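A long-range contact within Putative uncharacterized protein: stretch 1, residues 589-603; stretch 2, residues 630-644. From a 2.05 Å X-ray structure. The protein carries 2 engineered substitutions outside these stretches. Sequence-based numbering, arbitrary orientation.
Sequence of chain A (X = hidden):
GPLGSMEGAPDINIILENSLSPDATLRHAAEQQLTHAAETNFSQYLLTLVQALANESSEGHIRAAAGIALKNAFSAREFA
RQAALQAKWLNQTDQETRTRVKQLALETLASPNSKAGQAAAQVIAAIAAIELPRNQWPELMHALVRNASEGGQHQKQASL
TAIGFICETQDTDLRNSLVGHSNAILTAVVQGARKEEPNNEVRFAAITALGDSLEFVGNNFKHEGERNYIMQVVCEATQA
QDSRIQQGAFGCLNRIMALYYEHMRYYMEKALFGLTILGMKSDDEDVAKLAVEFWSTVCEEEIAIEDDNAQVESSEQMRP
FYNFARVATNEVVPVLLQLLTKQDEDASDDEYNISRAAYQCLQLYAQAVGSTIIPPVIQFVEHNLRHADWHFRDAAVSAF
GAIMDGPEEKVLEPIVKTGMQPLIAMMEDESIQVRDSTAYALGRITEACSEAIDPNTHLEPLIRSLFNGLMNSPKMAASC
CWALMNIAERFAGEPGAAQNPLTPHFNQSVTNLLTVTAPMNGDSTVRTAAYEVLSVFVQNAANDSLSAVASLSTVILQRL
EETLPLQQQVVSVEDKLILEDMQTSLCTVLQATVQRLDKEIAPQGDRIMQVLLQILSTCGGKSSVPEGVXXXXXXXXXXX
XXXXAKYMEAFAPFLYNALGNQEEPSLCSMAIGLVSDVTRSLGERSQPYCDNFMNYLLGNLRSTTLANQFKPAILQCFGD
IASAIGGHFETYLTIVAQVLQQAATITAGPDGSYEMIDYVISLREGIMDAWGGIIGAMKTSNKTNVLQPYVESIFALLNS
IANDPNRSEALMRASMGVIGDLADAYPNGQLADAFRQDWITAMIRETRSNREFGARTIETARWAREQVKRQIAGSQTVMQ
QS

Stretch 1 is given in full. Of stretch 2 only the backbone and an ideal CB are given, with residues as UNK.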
# COMPACT_ATOMS: atom_id res chain seq x y z
N VAL A 589 -14.51 11.20 16.50
CA VAL A 589 -14.93 12.57 16.75
C VAL A 589 -14.60 12.98 18.18
O VAL A 589 -14.09 14.08 18.41
CB VAL A 589 -16.45 12.75 16.51
CG1 VAL A 589 -16.86 14.18 16.81
CG2 VAL A 589 -16.81 12.38 15.08
N LEU A 590 -14.91 12.11 19.13
CA LEU A 590 -14.59 12.36 20.53
C LEU A 590 -13.10 12.66 20.70
O LEU A 590 -12.72 13.63 21.35
CB LEU A 590 -14.99 11.17 21.41
CG LEU A 590 -14.60 11.31 22.88
CD1 LEU A 590 -15.36 12.48 23.51
CD2 LEU A 590 -14.85 10.03 23.66
N GLN A 591 -12.27 11.81 20.09
CA GLN A 591 -10.82 11.99 20.11
C GLN A 591 -10.42 13.37 19.59
O GLN A 591 -9.53 14.01 20.15
CB GLN A 591 -10.15 10.90 19.26
CG GLN A 591 -8.64 10.97 19.23
CD GLN A 591 -8.04 9.97 18.26
OE1 GLN A 591 -8.69 9.00 17.86
NE2 GLN A 591 -6.79 10.20 17.85
N ALA A 592 -11.11 13.82 18.54
CA ALA A 592 -10.83 15.12 17.94
C ALA A 592 -11.13 16.26 18.92
O ALA A 592 -10.34 17.19 19.06
CB ALA A 592 -11.65 15.30 16.67
N THR A 593 -12.27 16.17 19.61
CA THR A 593 -12.66 17.19 20.56
C THR A 593 -11.73 17.20 21.77
O THR A 593 -11.43 18.26 22.32
CB THR A 593 -14.11 17.00 21.05
OG1 THR A 593 -14.23 15.72 21.69
CG2 THR A 593 -15.09 17.07 19.88
N VAL A 594 -11.28 16.02 22.19
CA VAL A 594 -10.37 15.91 23.32
C VAL A 594 -9.04 16.60 23.01
O VAL A 594 -8.58 17.44 23.78
CB VAL A 594 -10.10 14.44 23.70
CG1 VAL A 594 -8.99 14.37 24.74
CG2 VAL A 594 -11.37 13.78 24.23
N GLN A 595 -8.45 16.24 21.87
CA GLN A 595 -7.19 16.85 21.43
C GLN A 595 -7.32 18.35 21.24
O GLN A 595 -6.43 19.12 21.63
CB GLN A 595 -6.70 16.21 20.13
CG GLN A 595 -6.22 14.78 20.27
CD GLN A 595 -5.54 14.27 19.01
OE1 GLN A 595 -5.82 13.16 18.55
NE2 GLN A 595 -4.63 15.07 18.46
N ARG A 596 -8.43 18.77 20.65
CA ARG A 596 -8.65 20.18 20.35
C ARG A 596 -8.85 21.01 21.62
O ARG A 596 -8.40 22.15 21.71
CB ARG A 596 -9.85 20.36 19.42
CG ARG A 596 -9.99 21.77 18.89
CD ARG A 596 -8.73 22.20 18.16
NE ARG A 596 -8.74 23.63 17.85
CZ ARG A 596 -8.23 24.58 18.64
NH1 ARG A 596 -7.66 24.25 19.79
NH2 ARG A 596 -8.29 25.85 18.27
N LEU A 597 -9.54 20.44 22.60
CA LEU A 597 -9.84 21.16 23.84
C LEU A 597 -8.65 21.12 24.79
O LEU A 597 -8.47 22.04 25.59
CB LEU A 597 -11.08 20.57 24.51
CG LEU A 597 -12.42 20.95 23.89
CD1 LEU A 597 -13.56 20.17 24.54
CD2 LEU A 597 -12.67 22.45 23.99
N ASP A 598 -7.84 20.07 24.69
CA ASP A 598 -6.70 19.85 25.58
C ASP A 598 -7.15 19.88 27.04
O ASP A 598 -8.06 19.16 27.43
CB ASP A 598 -5.60 20.88 25.33
CG ASP A 598 -4.25 20.43 25.85
OD1 ASP A 598 -4.02 19.21 25.94
OD2 ASP A 598 -3.41 21.30 26.19
N LYS A 599 -6.51 20.74 27.84
CA LYS A 599 -6.77 20.82 29.28
C LYS A 599 -8.23 21.09 29.62
O LYS A 599 -8.72 20.70 30.68
CB LYS A 599 -5.90 21.91 29.90
CG LYS A 599 -4.41 21.63 29.86
CD LYS A 599 -4.01 20.62 30.91
CE LYS A 599 -2.52 20.33 30.86
NZ LYS A 599 -1.72 21.58 30.95
N GLU A 600 -8.93 21.76 28.71
CA GLU A 600 -10.31 22.17 28.95
C GLU A 600 -11.29 21.00 28.93
O GLU A 600 -12.46 21.16 29.26
CB GLU A 600 -10.73 23.22 27.91
CG GLU A 600 -9.82 24.44 27.85
CD GLU A 600 -9.68 25.12 29.20
OE1 GLU A 600 -10.70 25.28 29.90
OE2 GLU A 600 -8.54 25.49 29.56
N ILE A 601 -10.80 19.82 28.55
CA ILE A 601 -11.64 18.63 28.48
C ILE A 601 -11.90 18.05 29.87
O ILE A 601 -12.83 17.26 30.06
CB ILE A 601 -11.00 17.53 27.60
CG1 ILE A 601 -12.03 16.49 27.16
CG2 ILE A 601 -9.86 16.84 28.34
CD1 ILE A 601 -13.07 17.01 26.21
N ALA A 602 -11.08 18.45 30.83
CA ALA A 602 -11.05 17.87 32.17
C ALA A 602 -12.41 17.65 32.85
O ALA A 602 -12.63 16.60 33.45
CB ALA A 602 -10.15 18.71 33.07
N PRO A 603 -13.34 18.64 32.77
CA PRO A 603 -14.62 18.40 33.45
C PRO A 603 -15.43 17.22 32.92
O PRO A 603 -16.32 16.74 33.62
CB PRO A 603 -15.38 19.71 33.21
CG PRO A 603 -14.32 20.73 33.06
CD PRO A 603 -13.23 20.03 32.31
N UNK A 630 -9.00 3.12 22.55
CA UNK A 630 -7.64 3.34 23.04
C UNK A 630 -7.07 4.66 22.53
O UNK A 630 -6.38 5.38 23.27
CB UNK A 630 -6.73 2.18 22.62
N UNK A 631 -7.37 4.99 21.28
CA UNK A 631 -6.91 6.23 20.67
C UNK A 631 -7.51 7.43 21.38
O UNK A 631 -6.84 8.44 21.60
CB UNK A 631 -7.26 6.26 19.18
N UNK A 632 -8.78 7.31 21.74
CA UNK A 632 -9.49 8.36 22.47
C UNK A 632 -8.96 8.50 23.89
O UNK A 632 -8.81 9.62 24.40
CB UNK A 632 -10.99 8.07 22.50
N UNK A 633 -8.66 7.37 24.52
CA UNK A 633 -8.11 7.38 25.88
C UNK A 633 -6.71 7.99 25.89
O UNK A 633 -6.37 8.77 26.79
CB UNK A 633 -8.07 5.96 26.45
N UNK A 634 -5.91 7.65 24.88
CA UNK A 634 -4.59 8.22 24.72
C UNK A 634 -4.66 9.74 24.62
O UNK A 634 -3.85 10.45 25.22
CB UNK A 634 -3.91 7.63 23.48
N UNK A 635 -5.65 10.22 23.88
CA UNK A 635 -5.90 11.65 23.74
C UNK A 635 -6.21 12.28 25.09
O UNK A 635 -5.68 13.34 25.43
CB UNK A 635 -7.05 11.90 22.76
N UNK A 636 -7.06 11.62 25.86
CA UNK A 636 -7.47 12.12 27.16
C UNK A 636 -6.29 12.16 28.14
O UNK A 636 -6.18 13.09 28.94
CB UNK A 636 -8.60 11.25 27.72
N UNK A 637 -5.43 11.16 28.06
CA UNK A 637 -4.26 11.11 28.93
C UNK A 637 -3.29 12.24 28.61
O UNK A 637 -2.74 12.87 29.51
CB UNK A 637 -3.56 9.76 28.80
N UNK A 638 -3.09 12.49 27.32
CA UNK A 638 -2.21 13.57 26.87
C UNK A 638 -2.75 14.94 27.26
O UNK A 638 -1.99 15.86 27.53
CB UNK A 638 -2.02 13.50 25.35
N UNK A 639 -4.08 15.04 27.31
CA UNK A 639 -4.74 16.31 27.61
C UNK A 639 -4.78 16.59 29.11
O UNK A 639 -4.54 17.71 29.54
CB UNK A 639 -6.16 16.31 27.04
N UNK A 640 -5.09 15.57 29.90
CA UNK A 640 -5.27 15.75 31.33
C UNK A 640 -3.97 15.55 32.12
O UNK A 640 -3.85 16.01 33.25
CB UNK A 640 -6.34 14.78 31.84
N UNK A 641 -3.00 14.87 31.51
CA UNK A 641 -1.70 14.62 32.12
C UNK A 641 -1.82 13.95 33.49
O UNK A 641 -2.46 12.91 33.60
CB UNK A 641 -0.93 15.93 32.25
N UNK A 642 -1.22 14.53 34.52
CA UNK A 642 -1.23 13.92 35.85
C UNK A 642 -2.64 13.78 36.42
O UNK A 642 -2.89 12.94 37.28
CB UNK A 642 -0.37 14.75 36.81
N UNK A 643 -3.57 14.59 35.92
CA UNK A 643 -4.98 14.48 36.31
C UNK A 643 -5.59 13.16 35.84
O UNK A 643 -6.62 12.73 36.35
CB UNK A 643 -5.78 15.65 35.74
N UNK A 644 -4.95 12.53 34.86
CA UNK A 644 -5.43 11.27 34.30
C UNK A 644 -5.17 10.10 35.24
O UNK A 644 -5.79 9.04 35.12
CB UNK A 644 -4.77 11.01 32.95

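The two helices, 589-597 and 630-640, run nearly parallel: their axes diverge by 11° and approach to 8.7 Å. That is a close packing: Gln-591 CA lies 4.5 Å from the CA of position 632, and Asp-598 CA lies 4.5 Å from the CA of position 639, which leaves little room for side chains between them.

Position 630 has nothing of stretch 1 within 5.5 Å of its ideal CB, so this contact sets no preference; it is Phe-630, whose ring stays out of reach.

At position 631 CA-to-CB points sideways, and the ideal CB already lies 3.4 Å from Gln-591 OE1. A small residue suits, though a longer chain could turn aside. It is Ala-631, its methyl against that amide oxygen.

Position 632 is tighter in backbone terms. Its CA is 4.1 Å from Gln-591 CB, and its ideal CB is 4.4 Å from that same Gln-591 CB and 4.5 Å from Leu-590 CD2. Alanine, glycine or serine would fit easily; Ala-632 is found, its CB making an apolar contact with Leu-590 CD2.

Position 633 points away and 634 sideways, both with an ideal CB beyond 5.5 Å of stretch 1, so many residues would do. They are Ile-633 and Ser-634; the hydroxyl of the latter is hydrogen-bonded elsewhere in the structure.

Position 635 points toward stretch 1, and its ideal CB has three near neighbours: Val-594 CG1 at 3.7 Å, Gln-595 CG at 3.9 Å and Gln-591 CG at 4.0 Å. A small side chain is the clear expectation. Ala-635 fills the site with one methyl.

At 636 the CB points sideways, 4.3 Å from Val-594 CG1, with Ile-601 farther along. A branched or flexible apolar chain could reach both. Leu-636 (chi1 t, chi2 p) brings CD1 to 3.7 Å from Ile-601 CG2 and 4.2 Å from Val-594 CG1.

Positions 637, pointing away, and 638, sideways, have nothing of stretch 1 within 5.5 Å of the ideal CB, so many residues would do; at 638 a longer polar chain could turn toward the Asp-598 carboxylate. They are Ala-637 and Asn-638, whose ND2 is 4.4 Å from Asp-598 OD1. Water 1 lies 2.8 Å from Asp-598 OD1 and 3.0 Å from backbone Asn-638 O, a bridge independent of the side chain.

The ideal CB of 639 is 3.4 Å from Asp-598 O, 4.0 Å from Ile-601 CG2 and 4.1 Å from Val-594 CG1, again favouring a small residue. Ala-639 has the largest covered area of stretch 2.

From 640 the CB points sideways, leaving space for a long apolar chain. Met-640 places CG 4.0 Å from Ile-601 CG2 and CE 4.2 Å from Ala-602 CB.

Position 641 has positive phi (55°), which favours glycine or asparagine, yet its CB points toward stretch 1 near Lys-599, inviting an acid. Glu-641 forms a salt bridge, OE1 to Lys-599 NZ, 3.6 Å.

Positions 642 and 644 have nothing within 5.5 Å of the ideal CB, so no preference arises: Glu-642 and Phe-644. Position 643 points toward stretch 1 with room for length; Glu-643 OE1 comes 3.9 Å from Ala-602 CB.

Stretch 2 630-644: FAAISALANAMEEEF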
# COMPACT_ATOMS: atom_id res chain seq x y z
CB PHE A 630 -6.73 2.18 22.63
CG PHE A 630 -6.66 1.08 23.66
CD1 PHE A 630 -7.82 0.47 24.11
CD2 PHE A 630 -5.45 0.66 24.16
CE1 PHE A 630 -7.76 -0.54 25.06
CE2 PHE A 630 -5.38 -0.35 25.10
CZ PHE A 630 -6.54 -0.95 25.55
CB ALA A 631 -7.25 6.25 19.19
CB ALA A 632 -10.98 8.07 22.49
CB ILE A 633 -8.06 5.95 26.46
CG1 ILE A 633 -9.47 5.42 26.69
CG2 ILE A 633 -7.28 5.94 27.77
CD1 ILE A 633 -9.52 3.98 27.13
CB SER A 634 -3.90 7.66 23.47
OG SER A 634 -2.73 8.38 23.16
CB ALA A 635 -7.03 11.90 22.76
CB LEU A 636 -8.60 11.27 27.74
CG LEU A 636 -9.21 11.86 29.02
CD1 LEU A 636 -9.91 13.17 28.70
CD2 LEU A 636 -10.17 10.88 29.68
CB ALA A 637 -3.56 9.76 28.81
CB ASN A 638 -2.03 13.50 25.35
CG ASN A 638 -1.22 14.67 24.81
OD1 ASN A 638 0.01 14.62 24.78
ND2 ASN A 638 -1.91 15.72 24.37
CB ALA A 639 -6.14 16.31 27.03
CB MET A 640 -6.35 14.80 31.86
CG MET A 640 -7.73 15.09 31.30
SD MET A 640 -9.04 14.14 32.10
CE MET A 640 -8.92 14.74 33.79
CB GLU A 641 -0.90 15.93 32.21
CG GLU A 641 -0.48 16.46 30.85
CD GLU A 641 0.30 17.75 30.90
OE1 GLU A 641 0.01 18.59 31.78
OE2 GLU A 641 1.21 17.93 30.07
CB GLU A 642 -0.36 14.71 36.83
CG GLU A 642 -0.53 16.22 36.75
CD GLU A 642 0.28 16.84 35.63
OE1 GLU A 642 -0.14 17.89 35.10
OE2 GLU A 642 1.33 16.27 35.27
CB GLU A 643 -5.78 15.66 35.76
CG GLU A 643 -6.33 16.59 36.83
CD GLU A 643 -7.48 17.44 36.32
OE1 GLU A 643 -7.22 18.39 35.55
OE2 GLU A 643 -8.64 17.16 36.69
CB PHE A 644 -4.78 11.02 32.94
CG PHE A 644 -5.27 9.77 32.26
CD1 PHE A 644 -6.42 9.78 31.49
CD2 PHE A 644 -4.56 8.58 32.37
CE1 PHE A 644 -6.87 8.64 30.86
CE2 PHE A 644 -5.00 7.43 31.74
CZ PHE A 644 -6.16 7.46 30.99
O HOH W 1 -2.07 18.87 27.85
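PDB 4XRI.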